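Local coordinates for probable Brix domain-containing ribosomal biogenesis protein (Methanothermobacter thermautotrophicus, PDB 1W94) that probably takes part in the biogenesis of the archaeal ribosome, acting as an Imp4-like protein thought to bind ribosomal RNA, at residues Asn106-Glu111 and Asp119-Arg124; Ser22-Trp27 and Lys83-Ala88; Ile61-Glu66 and Gly72-Asn77; Ser96-Ser101 and Tyr129-Glu134. All blocks are in the same frame, centred on the assembly; numbering follows the deposited sequence.

Interaction 1. Residues Asn106-Glu111 and Asp119-Arg124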
loop_
_atom_site.group_PDB
_atom_site.type_symbol
_atom_site.label_atom_id
_atom_site.label_comp_id
_atom_site.label_asym_id
_atom_site.label_seq_id
_atom_site.Cartn_x
_atom_site.Cartn_y
_atom_site.Cartn_z
ATOM N N ASN A 106 8.962 6.357 -1.672
ATOM C CA ASN A 106 8.468 7.575 -2.294
ATOM C C ASN A 106 7.011 7.454 -2.718
ATOM O O ASN A 106 6.207 8.350 -2.428
ATOM C CB ASN A 106 9.385 7.995 -3.459
ATOM C CG ASN A 106 10.711 8.562 -2.972
ATOM O OD1 ASN A 106 10.773 9.244 -1.937
ATOM N ND2 ASN A 106 11.775 8.301 -3.718
ATOM N N LEU A 107 6.651 6.325 -3.339
ATOM C CA LEU A 107 5.280 6.115 -3.801
ATOM C C LEU A 107 4.300 6.122 -2.627
ATOM O O LEU A 107 3.277 6.786 -2.661
ATOM C CB LEU A 107 5.165 4.783 -4.546
ATOM C CG LEU A 107 5.819 4.792 -5.938
ATOM C CD1 LEU A 107 5.768 3.360 -6.509
ATOM C CD2 LEU A 107 5.135 5.806 -6.848
HETATM N N MSE A 108 4.643 5.405 -1.571
HETATM C CA MSE A 108 3.730 5.224 -0.453
HETATM C C MSE A 108 3.798 6.332 0.579
HETATM O O MSE A 108 3.018 6.320 1.545
HETATM C CB MSE A 108 3.987 3.878 0.205
HETATM C CG MSE A 108 3.551 2.763 -0.711
HETATM SE SE MSE A 108 3.898 1.079 0.022
HETATM C CE MSE A 108 2.520 1.008 1.541
ATOM N N GLY A 109 4.719 7.262 0.380
ATOM C CA GLY A 109 4.873 8.403 1.263
ATOM C C GLY A 109 5.420 7.997 2.625
ATOM O O GLY A 109 5.012 8.550 3.628
ATOM N N LEU A 110 6.330 7.029 2.671
ATOM C CA LEU A 110 6.867 6.593 3.963
ATOM C C LEU A 110 8.014 7.497 4.405
ATOM O O LEU A 110 8.740 7.990 3.572
ATOM C CB LEU A 110 7.329 5.141 3.875
ATOM C CG LEU A 110 6.252 4.210 3.346
ATOM C CD1 LEU A 110 6.826 2.819 3.302
ATOM C CD2 LEU A 110 5.001 4.247 4.262
ATOM N N GLU A 111 8.174 7.739 5.701
ATOM C CA GLU A 111 9.354 8.477 6.175
ATOM C C GLU A 111 10.236 7.544 6.962
ATOM O O GLU A 111 9.748 6.729 7.756
ATOM C CB GLU A 111 8.983 9.693 7.026
ATOM C CG GLU A 111 7.723 9.505 7.901
ATOM N N ASP A 119 4.756 0.275 14.709
ATOM C CA ASP A 119 3.810 0.915 13.774
ATOM C C ASP A 119 4.535 1.334 12.500
ATOM O O ASP A 119 4.339 2.445 11.989
ATOM C CB ASP A 119 3.140 2.133 14.439
ATOM C CG ASP A 119 2.496 1.786 15.778
ATOM O OD1 ASP A 119 1.587 0.918 15.777
ATOM O OD2 ASP A 119 2.905 2.368 16.823
ATOM N N ALA A 120 5.406 0.452 12.017
ATOM C CA ALA A 120 6.380 0.800 10.968
ATOM C C ALA A 120 6.599 -0.320 9.953
ATOM O O ALA A 120 6.304 -1.481 10.232
ATOM C CB ALA A 120 7.713 1.190 11.612
ATOM N N TRP A 121 7.099 0.029 8.770
ATOM C CA TRP A 121 7.429 -0.966 7.773
ATOM C C TRP A 121 8.894 -1.381 7.827
ATOM O O TRP A 121 9.808 -0.591 8.148
ATOM C CB TRP A 121 7.075 -0.490 6.358
ATOM C CG TRP A 121 5.620 -0.244 6.143
ATOM C CD1 TRP A 121 4.962 0.923 6.337
ATOM C CD2 TRP A 121 4.634 -1.197 5.704
ATOM N NE1 TRP A 121 3.626 0.770 6.028
ATOM C CE2 TRP A 121 3.404 -0.523 5.644
ATOM C CE3 TRP A 121 4.671 -2.572 5.381
ATOM C CZ2 TRP A 121 2.213 -1.157 5.255
ATOM C CZ3 TRP A 121 3.471 -3.200 4.957
ATOM C CH2 TRP A 121 2.283 -2.506 4.925
ATOM N N SER A 122 9.106 -2.652 7.520
ATOM C CA SER A 122 10.427 -3.193 7.343
ATOM C C SER A 122 10.498 -3.613 5.873
ATOM O O SER A 122 9.598 -4.305 5.401
ATOM C CB SER A 122 10.549 -4.410 8.239
ATOM O OG SER A 122 11.869 -4.847 8.328
ATOM N N ILE A 123 11.533 -3.182 5.159
ATOM C CA ILE A 123 11.789 -3.599 3.780
ATOM C C ILE A 123 13.002 -4.482 3.714
ATOM O O ILE A 123 14.069 -4.133 4.244
ATOM C CB ILE A 123 12.035 -2.407 2.865
ATOM C CG1 ILE A 123 10.764 -1.559 2.781
ATOM C CG2 ILE A 123 12.477 -2.885 1.441
ATOM C CD1 ILE A 123 10.968 -0.177 2.167
ATOM N N ARG A 124 12.862 -5.652 3.097
ATOM C CA ARG A 124 14.022 -6.513 2.951
ATOM C C ARG A 124 14.038 -7.292 1.644
ATOM O O ARG A 124 13.026 -7.376 0.968
ATOM C CB ARG A 124 14.162 -7.445 4.161
ATOM C CG ARG A 124 13.486 -8.798 4.007
ATOM C CD ARG A 124 12.262 -8.923 4.862
ATOM N NE ARG A 124 11.805 -10.315 4.988
ATOM C CZ ARG A 124 10.751 -10.691 5.708
ATOM N NH1 ARG A 124 10.043 -9.785 6.385
ATOM N NH2 ARG A 124 10.407 -11.972 5.754
#

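Interaction 2. Residues Ser22-Trp27 and Lys83-Ala88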
loop_
_atom_site.group_PDB
_atom_site.type_symbol
_atom_site.label_atom_id
_atom_site.label_comp_id
_atom_site.label_asym_id
_atom_site.label_seq_id
_atom_site.Cartn_x
_atom_site.Cartn_y
_atom_site.Cartn_z
ATOM N N SER A 22 -5.839 0.515 3.828
ATOM C CA SER A 22 -6.167 1.929 4.000
ATOM C C SER A 22 -6.275 2.298 5.494
ATOM O O SER A 22 -5.819 3.350 5.911
ATOM C CB SER A 22 -7.432 2.276 3.232
ATOM O OG SER A 22 -8.525 1.722 3.952
ATOM N N ARG A 23 -6.793 1.385 6.298
ATOM C CA ARG A 23 -6.779 1.529 7.734
ATOM C C ARG A 23 -5.360 1.601 8.259
ATOM O O ARG A 23 -5.072 2.452 9.075
ATOM C CB ARG A 23 -7.510 0.367 8.419
ATOM C CG ARG A 23 -8.978 0.577 8.569
ATOM C CD ARG A 23 -9.782 -0.694 8.196
ATOM N NE ARG A 23 -10.262 -1.463 9.346
ATOM C CZ ARG A 23 -11.221 -1.046 10.179
ATOM N NH1 ARG A 23 -11.791 0.147 10.009
ATOM N NH2 ARG A 23 -11.602 -1.810 11.206
ATOM N N ILE A 24 -4.491 0.698 7.801
ATOM C CA ILE A 24 -3.091 0.648 8.263
ATOM C C ILE A 24 -2.363 1.976 7.972
ATOM O O ILE A 24 -1.627 2.514 8.813
ATOM C CB ILE A 24 -2.350 -0.515 7.571
ATOM C CG1 ILE A 24 -2.753 -1.871 8.184
ATOM C CG2 ILE A 24 -0.820 -0.325 7.635
ATOM C CD1 ILE A 24 -2.365 -3.049 7.257
HETATM N N MSE A 25 -2.556 2.471 6.754
HETATM C CA MSE A 25 -1.970 3.728 6.267
HETATM C C MSE A 25 -2.637 5.008 6.784
HETATM O O MSE A 25 -2.020 6.074 6.739
HETATM C CB MSE A 25 -2.014 3.729 4.724
HETATM C CG MSE A 25 -1.132 2.662 4.063
HETATM SE SE MSE A 25 0.769 2.618 4.745
HETATM C CE MSE A 25 1.330 4.555 4.424
ATOM N N GLY A 26 -3.878 4.913 7.260
ATOM C CA GLY A 26 -4.709 6.107 7.548
ATOM C C GLY A 26 -5.067 6.867 6.258
ATOM O O GLY A 26 -5.220 8.069 6.265
ATOM N N TRP A 27 -5.176 6.149 5.147
ATOM C CA TRP A 27 -5.637 6.729 3.885
ATOM C C TRP A 27 -7.173 6.655 3.863
ATOM O O TRP A 27 -7.730 5.723 4.408
ATOM C CB TRP A 27 -5.080 5.940 2.712
ATOM C CG TRP A 27 -3.580 6.055 2.526
ATOM C CD1 TRP A 27 -2.754 7.044 3.008
ATOM C CD2 TRP A 27 -2.754 5.187 1.750
ATOM N NE1 TRP A 27 -1.460 6.813 2.601
ATOM C CE2 TRP A 27 -1.430 5.682 1.828
ATOM C CE3 TRP A 27 -2.997 4.014 1.015
ATOM C CZ2 TRP A 27 -0.359 5.066 1.179
ATOM C CZ3 TRP A 27 -1.922 3.387 0.372
ATOM C CH2 TRP A 27 -0.618 3.918 0.459
ATOM N N LYS A 83 -6.288 -12.054 11.667
ATOM C CA LYS A 83 -6.276 -11.160 12.823
ATOM C C LYS A 83 -5.885 -9.750 12.398
ATOM O O LYS A 83 -4.933 -9.571 11.654
ATOM C CB LYS A 83 -5.282 -11.670 13.858
ATOM C CG LYS A 83 -5.312 -10.944 15.209
ATOM N N LYS A 84 -6.640 -8.772 12.893
ATOM C CA LYS A 84 -6.401 -7.358 12.675
ATOM C C LYS A 84 -5.043 -6.960 13.268
ATOM O O LYS A 84 -4.706 -7.363 14.390
ATOM C CB LYS A 84 -7.531 -6.546 13.340
ATOM N N PRO A 85 -4.238 -6.215 12.500
ATOM C CA PRO A 85 -2.956 -5.735 13.058
ATOM C C PRO A 85 -3.171 -4.809 14.269
ATOM O O PRO A 85 -4.088 -3.991 14.261
ATOM C CB PRO A 85 -2.341 -4.939 11.904
ATOM C CG PRO A 85 -3.058 -5.393 10.678
ATOM C CD PRO A 85 -4.432 -5.807 11.098
ATOM N N GLU A 86 -2.314 -4.917 15.275
ATOM C CA GLU A 86 -2.378 -4.011 16.420
ATOM C C GLU A 86 -1.491 -2.794 16.212
ATOM O O GLU A 86 -0.272 -2.879 16.338
ATOM C CB GLU A 86 -1.955 -4.740 17.687
ATOM C CG GLU A 86 -2.123 -3.896 18.924
ATOM N N LEU A 87 -2.106 -1.665 15.881
ATOM C CA LEU A 87 -1.381 -0.423 15.598
ATOM C C LEU A 87 -1.806 0.726 16.511
ATOM O O LEU A 87 -2.970 0.844 16.839
ATOM C CB LEU A 87 -1.579 0.005 14.138
ATOM C CG LEU A 87 -0.965 -0.842 13.027
ATOM C CD1 LEU A 87 -1.477 -0.390 11.666
ATOM C CD2 LEU A 87 0.557 -0.742 13.053
ATOM N N ALA A 88 -0.848 1.574 16.881
ATOM C CA ALA A 88 -1.090 2.749 17.716
ATOM C C ALA A 88 -1.058 4.045 16.901
ATOM O O ALA A 88 -1.291 5.133 17.436
ATOM C CB ALA A 88 -0.060 2.815 18.869
#

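Interaction 3. Residues Ile61-Glu66 and Gly72-Asn77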
loop_
_atom_site.group_PDB
_atom_site.type_symbol
_atom_site.label_atom_id
_atom_site.label_comp_id
_atom_site.label_asym_id
_atom_site.label_seq_id
_atom_site.Cartn_x
_atom_site.Cartn_y
_atom_site.Cartn_z
ATOM N N ILE A 61 -0.734 -1.842 -7.290
ATOM C CA ILE A 61 -1.160 -0.546 -6.770
ATOM C C ILE A 61 -0.585 0.554 -7.639
ATOM O O ILE A 61 0.623 0.658 -7.799
ATOM C CB ILE A 61 -0.747 -0.292 -5.317
ATOM C CG1 ILE A 61 -1.130 -1.494 -4.451
ATOM C CG2 ILE A 61 -1.436 1.015 -4.764
ATOM C CD1 ILE A 61 -0.774 -1.311 -2.939
ATOM N N THR A 62 -1.471 1.353 -8.211
ATOM C CA THR A 62 -1.070 2.473 -9.048
ATOM C C THR A 62 -1.219 3.781 -8.305
ATOM O O THR A 62 -2.255 4.022 -7.704
ATOM C CB THR A 62 -1.920 2.450 -10.325
ATOM O OG1 THR A 62 -1.609 1.237 -11.022
ATOM C CG2 THR A 62 -1.673 3.665 -11.215
ATOM N N PHE A 63 -0.201 4.627 -8.342
ATOM C CA PHE A 63 -0.269 5.880 -7.606
ATOM C C PHE A 63 -0.427 7.073 -8.548
ATOM O O PHE A 63 0.360 7.247 -9.470
ATOM C CB PHE A 63 0.979 6.067 -6.713
ATOM C CG PHE A 63 1.168 4.966 -5.723
ATOM C CD1 PHE A 63 1.762 3.763 -6.100
ATOM C CD2 PHE A 63 0.758 5.136 -4.402
ATOM C CE1 PHE A 63 1.926 2.719 -5.170
ATOM C CE2 PHE A 63 0.916 4.118 -3.464
ATOM C CZ PHE A 63 1.511 2.926 -3.839
ATOM N N LEU A 64 -1.437 7.893 -8.289
ATOM C CA LEU A 64 -1.693 9.095 -9.071
ATOM C C LEU A 64 -1.523 10.357 -8.260
ATOM O O LEU A 64 -1.830 10.371 -7.072
ATOM C CB LEU A 64 -3.127 9.105 -9.613
ATOM C CG LEU A 64 -3.619 8.078 -10.636
ATOM C CD1 LEU A 64 -2.575 7.670 -11.681
ATOM C CD2 LEU A 64 -4.204 6.895 -9.938
ATOM N N ASP A 65 -1.052 11.417 -8.912
ATOM C CA ASP A 65 -1.030 12.715 -8.270
ATOM C C ASP A 65 -2.423 13.336 -8.381
ATOM O O ASP A 65 -3.310 12.773 -9.037
ATOM C CB ASP A 65 0.095 13.622 -8.796
ATOM C CG ASP A 65 -0.084 14.042 -10.254
ATOM O OD1 ASP A 65 0.968 14.166 -10.923
ATOM O OD2 ASP A 65 -1.225 14.288 -10.737
ATOM N N GLU A 66 -2.617 14.486 -7.748
ATOM C CA GLU A 66 -3.951 15.072 -7.687
ATOM C C GLU A 66 -4.564 15.401 -9.059
ATOM O O GLU A 66 -5.791 15.423 -9.200
ATOM C CB GLU A 66 -4.001 16.269 -6.725
ATOM C CG GLU A 66 -3.200 17.505 -7.140
ATOM N N GLY A 72 3.721 6.326 -10.393
ATOM C CA GLY A 72 4.361 5.027 -10.402
ATOM C C GLY A 72 3.411 3.911 -9.986
ATOM O O GLY A 72 2.210 4.117 -9.789
ATOM N N TYR A 73 3.937 2.700 -9.902
ATOM C CA TYR A 73 3.088 1.567 -9.546
ATOM C C TYR A 73 3.912 0.477 -8.911
ATOM O O TYR A 73 5.141 0.435 -9.078
ATOM C CB TYR A 73 2.273 1.050 -10.770
ATOM C CG TYR A 73 3.113 0.501 -11.910
ATOM C CD1 TYR A 73 3.577 -0.822 -11.869
ATOM C CD2 TYR A 73 3.456 1.286 -13.002
ATOM C CE1 TYR A 73 4.363 -1.355 -12.900
ATOM C CE2 TYR A 73 4.249 0.756 -14.062
ATOM C CZ TYR A 73 4.709 -0.572 -13.989
ATOM O OH TYR A 73 5.479 -1.154 -15.010
ATOM N N ILE A 74 3.240 -0.378 -8.149
ATOM C CA ILE A 74 3.899 -1.536 -7.524
ATOM C C ILE A 74 3.134 -2.776 -7.982
ATOM O O ILE A 74 1.891 -2.797 -7.904
ATOM C CB ILE A 74 3.812 -1.456 -5.957
ATOM C CG1 ILE A 74 4.526 -0.225 -5.394
ATOM C CG2 ILE A 74 4.398 -2.718 -5.302
ATOM C CD1 ILE A 74 4.279 -0.008 -3.889
ATOM N N LEU A 75 3.863 -3.802 -8.429
ATOM C CA LEU A 75 3.276 -5.140 -8.682
ATOM C C LEU A 75 3.622 -6.022 -7.509
ATOM O O LEU A 75 4.786 -6.075 -7.098
ATOM C CB LEU A 75 3.826 -5.780 -9.965
ATOM C CG LEU A 75 3.833 -4.927 -11.226
ATOM C CD1 LEU A 75 4.546 -5.682 -12.368
ATOM C CD2 LEU A 75 2.392 -4.499 -11.627
ATOM N N PHE A 76 2.608 -6.700 -6.972
ATOM C CA PHE A 76 2.736 -7.435 -5.714
ATOM C C PHE A 76 1.707 -8.554 -5.536
ATOM O O PHE A 76 0.729 -8.626 -6.256
ATOM C CB PHE A 76 2.620 -6.474 -4.516
ATOM C CG PHE A 76 1.206 -6.052 -4.217
ATOM C CD1 PHE A 76 0.559 -6.497 -3.074
ATOM C CD2 PHE A 76 0.506 -5.225 -5.114
ATOM C CE1 PHE A 76 -0.774 -6.131 -2.832
ATOM C CE2 PHE A 76 -0.799 -4.856 -4.892
ATOM C CZ PHE A 76 -1.458 -5.308 -3.737
ATOM N N ASN A 77 1.951 -9.423 -4.556
ATOM C CA ASN A 77 0.936 -10.315 -4.019
ATOM C C ASN A 77 0.789 -9.979 -2.535
ATOM O O ASN A 77 1.799 -9.764 -1.849
ATOM C CB ASN A 77 1.379 -11.775 -4.113
ATOM C CG ASN A 77 1.623 -12.219 -5.512
ATOM O OD1 ASN A 77 0.844 -11.912 -6.414
ATOM N ND2 ASN A 77 2.693 -12.975 -5.717
#

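Interaction 4. Residues Ser96-Ser101 and Tyr129-Glu134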
loop_
_atom_site.group_PDB
_atom_site.type_symbol
_atom_site.label_atom_id
_atom_site.label_comp_id
_atom_site.label_asym_id
_atom_site.label_seq_id
_atom_site.Cartn_x
_atom_site.Cartn_y
_atom_site.Cartn_z
ATOM N N SER A 96 14.138 1.652 7.162
ATOM C CA SER A 96 15.214 1.873 6.196
ATOM C C SER A 96 14.693 1.494 4.819
ATOM O O SER A 96 13.929 0.531 4.703
ATOM C CB SER A 96 16.438 0.990 6.523
ATOM O OG SER A 96 17.474 1.134 5.555
ATOM N N CYS A 97 15.104 2.235 3.785
ATOM C CA CYS A 97 14.908 1.806 2.396
ATOM C C CYS A 97 16.268 1.524 1.771
ATOM O O CYS A 97 16.903 2.427 1.232
ATOM C CB CYS A 97 14.095 2.817 1.549
ATOM S SG CYS A 97 12.774 3.685 2.467
ATOM N N PRO A 98 16.724 0.258 1.834
ATOM C CA PRO A 98 18.035 -0.092 1.269
ATOM C C PRO A 98 18.142 0.273 -0.230
ATOM O O PRO A 98 17.111 0.439 -0.905
ATOM C CB PRO A 98 18.130 -1.604 1.516
ATOM C CG PRO A 98 16.706 -2.050 1.739
ATOM C CD PRO A 98 16.033 -0.916 2.404
ATOM N N PRO A 99 19.370 0.453 -0.746
ATOM C CA PRO A 99 19.523 0.877 -2.140
ATOM C C PRO A 99 18.762 -0.010 -3.122
ATOM O O PRO A 99 18.771 -1.226 -3.002
ATOM C CB PRO A 99 21.043 0.795 -2.363
ATOM C CG PRO A 99 21.609 1.037 -1.018
ATOM C CD PRO A 99 20.682 0.299 -0.091
ATOM N N GLY A 100 18.047 0.623 -4.039
ATOM C CA GLY A 100 17.152 -0.079 -4.921
ATOM C C GLY A 100 15.705 -0.113 -4.484
ATOM O O GLY A 100 14.864 -0.482 -5.268
ATOM N N SER A 101 15.397 0.261 -3.240
ATOM C CA SER A 101 14.005 0.212 -2.776
ATOM C C SER A 101 13.396 1.594 -2.543
ATOM O O SER A 101 12.252 1.670 -2.153
ATOM C CB SER A 101 13.872 -0.602 -1.478
ATOM O OG SER A 101 14.498 0.090 -0.408
ATOM N N TYR A 129 10.844 -12.915 -4.149
ATOM C CA TYR A 129 10.328 -11.587 -4.472
ATOM C C TYR A 129 11.459 -10.602 -4.546
ATOM O O TYR A 129 12.509 -10.811 -3.924
ATOM C CB TYR A 129 9.299 -11.142 -3.408
ATOM C CG TYR A 129 8.053 -11.965 -3.477
ATOM C CD1 TYR A 129 7.914 -13.134 -2.706
ATOM C CD2 TYR A 129 7.060 -11.648 -4.388
ATOM C CE1 TYR A 129 6.799 -13.897 -2.801
ATOM C CE2 TYR A 129 5.954 -12.405 -4.516
ATOM C CZ TYR A 129 5.816 -13.532 -3.712
ATOM O OH TYR A 129 4.680 -14.250 -3.817
ATOM N N ALA A 130 11.253 -9.521 -5.293
ATOM C CA ALA A 130 12.231 -8.415 -5.316
ATOM C C ALA A 130 12.454 -7.816 -3.903
ATOM O O ALA A 130 13.591 -7.605 -3.461
ATOM C CB ALA A 130 11.777 -7.327 -6.299
ATOM N N TRP A 131 11.345 -7.557 -3.216
ATOM C CA TRP A 131 11.314 -7.008 -1.870
ATOM C C TRP A 131 10.135 -7.593 -1.113
ATOM O O TRP A 131 9.086 -7.911 -1.708
ATOM C CB TRP A 131 11.138 -5.475 -1.924
ATOM C CG TRP A 131 12.220 -4.790 -2.724
ATOM C CD1 TRP A 131 12.117 -4.322 -4.007
ATOM C CD2 TRP A 131 13.563 -4.522 -2.302
ATOM N NE1 TRP A 131 13.323 -3.785 -4.404
ATOM C CE2 TRP A 131 14.224 -3.885 -3.381
ATOM C CE3 TRP A 131 14.268 -4.737 -1.113
ATOM C CZ2 TRP A 131 15.563 -3.471 -3.310
ATOM C CZ3 TRP A 131 15.601 -4.311 -1.032
ATOM C CH2 TRP A 131 16.236 -3.684 -2.137
ATOM N N VAL A 132 10.297 -7.728 0.202
ATOM C CA VAL A 132 9.165 -7.947 1.104
ATOM C C VAL A 132 9.036 -6.733 2.052
ATOM O O VAL A 132 10.024 -6.350 2.732
ATOM C CB VAL A 132 9.297 -9.277 1.898
ATOM C CG1 VAL A 132 8.175 -9.414 2.948
ATOM C CG2 VAL A 132 9.263 -10.492 0.925
HETATM N N MSE A 133 7.837 -6.144 2.074
HETATM C CA MSE A 133 7.515 -5.050 2.960
HETATM C C MSE A 133 6.635 -5.631 4.030
HETATM O O MSE A 133 5.516 -6.064 3.758
HETATM C CB MSE A 133 6.745 -3.936 2.259
HETATM C CG MSE A 133 7.531 -3.205 1.226
HETATM SE SE MSE A 133 6.463 -1.752 0.509
HETATM C CE MSE A 133 6.406 -0.606 2.031
ATOM N N GLU A 134 7.151 -5.646 5.243
ATOM C CA GLU A 134 6.455 -6.253 6.346
ATOM C C GLU A 134 6.088 -5.210 7.397
ATOM O O GLU A 134 6.923 -4.418 7.830
ATOM C CB GLU A 134 7.318 -7.316 6.977
ATOM C CG GLU A 134 6.807 -7.769 8.317
ATOM C CD GLU A 134 7.105 -9.213 8.547
ATOM O OE1 GLU A 134 8.227 -9.634 8.189
ATOM O OE2 GLU A 134 6.212 -9.923 9.065
#

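Interaction 1. Residues Asn106-Glu111 and Asp119-Arg124
Trp121 NE1 gives a weak hydrogen bond to Ala91 O, and the same corner of the indole meets Leu110, whose methyl CD2 lies 4.1 Å from Trp121 NE1. Both branch ends of the leucine converge on the next ring atom: Leu110 CD2 is 3.9 Å and Leu110 CD1 4.0 Å from Trp121 CD1. The two side chains cross at about a right angle. Met108, a selenomethionine, approaches the other end of the ring system obliquely, with Met108 CE 4.3 Å from Trp121 CZ2. Its chain runs extended as far as SE and then bends (chi3 70°), which brings CE above the rim of the indole. Gly109, with positive phi, ends helix 102-108 in a Schellman motif, and the chain turns there so that Met108 and Leu110 both reach the tryptophan of strand 120-124. Met25 and Ile24 of helix 12-25 also touch Trp121, while Met133 of strand 131-136 packs on Met108 and Leu110. No hydrogen bond joins the two segments, so their grip is dispersion between alkyl groups and a broad aromatic surface; the one polar atom of the indole is served from outside the pair, and only weakly.

Interaction 2. Residues Ser22-Trp27 and Lys83-Ala88
Leu87 pushes one methyl, CD1, against the backbone and the root of Ile24, and this is the tight part of the contact. Leu87 CD1 sits 3.9 Å from Ile24 CA and is nearly as close to both branches of the isoleucine, 4.0 Å from Ile24 CG1 and 4.1 Å from Ile24 CG2. With CG2 anti to the backbone N and CG1 beside it (chi1 -76°), the two branches spread around that single methyl, and the side chains cross obliquely. Toward the end of the isoleucine the fit is looser: Ile24 CD1 meets the ring of Pro85, 4.2 Å away at Pro85 CG. The helix that supplies Ile24, residues 12-25, stops just beyond it in a Schellman motif, where Gly26 takes positive phi and Trp27 N bonds back to Ser22 O at 3.0 Å. Inward, Ile24 also packs on Leu135 and Ala91, so it bridges the sheet and the loop that follows strand 70-80. The outer side is far looser. Arg23 is exposed, and the side chains of Lys83 and Lys84 are modelled only near their roots. Just past Leu87 the loop is tied down by a polar bond, Ala88 N to Asp119 OD1.

Interaction 3. Residues Ile61-Glu66 and Gly72-Asn77
Ile61 and Ile74 face each other as a hydrogen-bonded antiparallel pair, each backbone giving one bond and taking one: Ile61 N reaches Ile74 O at 2.9 Å and Ile74 N reaches Ile61 O at 2.8 Å. Ile61 O takes a further CA-H contact from Tyr73 CA, 3.2 Å off. The next hydrogen-bonded pair, Phe63 with Gly72, is joined through Phe63 N to Gly72 O at 2.9 Å, almost straight at hydrogen (175°). Gly72 O also lies in plane at the edge of the Phe63 ring, and the Phe63 backbone bonds to Arg71 as well. Between these pairs, the non-hydrogen-bonded Thr62 and Tyr73 turn their backbone groups outward, to Val50 and Arg153 on the neighbouring strands. On the face that carries Ile61, Phe63 and Ile74, Phe63 CE1 touches Ile74 CD1 at 3.8 Å. Phe76 holds CG between its backbone N and carbonyl carbon (chi1 77°), which turns the ring back toward Ile61, met obliquely with Phe76 CE2 3.4 Å from Ile61 CG1. An alanine at this position removes the ring, which would probably leave a gap beside Ile61 and Phe17. Strands 57-64 and 70-80 thus form a beta hairpin of the mixed sheet, partly packed on helix 102-108.

Interaction 4. Residues Ser96-Ser101 and Tyr129-Glu134
Ser101 CB rests over the six-membered ring of Trp131 in a CH-pi contact, 3.7 Å from the centroid and only 9° off the ring normal. Pro98 CG lies 3.7 Å from Trp131 CZ3, Pro99 O is at the edge, near the ring plane, 3.6 Å from Trp131 CH2, and Gly100 C approaches obliquely to 3.6 Å from Trp131 CZ2. Behind this shell stands a type II beta turn from Pro98 to Ser101, with Gly100 at positive phi in its third position. Pro98 O is gripped twice by one residue: Ser101 N donates to it at 2.9 Å, and Ser101 OG at 2.7 Å on a lone pair. Ser101 can do this because chi1 of 68° places OG between its backbone N and carbonyl carbon, leaving CB to meet the indole. Outside the turn, Glu102 OE1 accepts from Gly100 N, and the disulfide from Cys97 to Cys105 ties the loop to helix 102-108. Trp131 itself starts strand 131-136 at a classic beta bulge opposite Ile149, with Ile123 and Leu104 also against it. A serine in its place would probably leave the turn without the flat surface it packs on. Several polar groups of the turn are bonded within it or to Glu102, so it meets the strand mostly through carbon, with Pro99 O set where the slightly positive ring C-H edge is likely to favour it.

Overall arrangement
Interactions 1 and 3 are buried and meet at helix 102-108: Leu107 and Met108 pack on Phe63 of the hairpin. Interaction 3 stands apart chemically, since backbone hydrogen bonds join its strands, whereas the other three have none between their segments. Interaction 4 lies at the surface, its turn leading into that same helix, and shares with interaction 1 the neighbouring strands 120-124 and 131-136, joined further by the salt bridge of Arg124 with Glu134. Interaction 2, partly buried, packs against the C-terminal end of helix 12-25 and abuts interaction 1 through that helix and through the loop beside Asp119. Interactions 2 and 4 do not touch, their centres being about 20 Å apart.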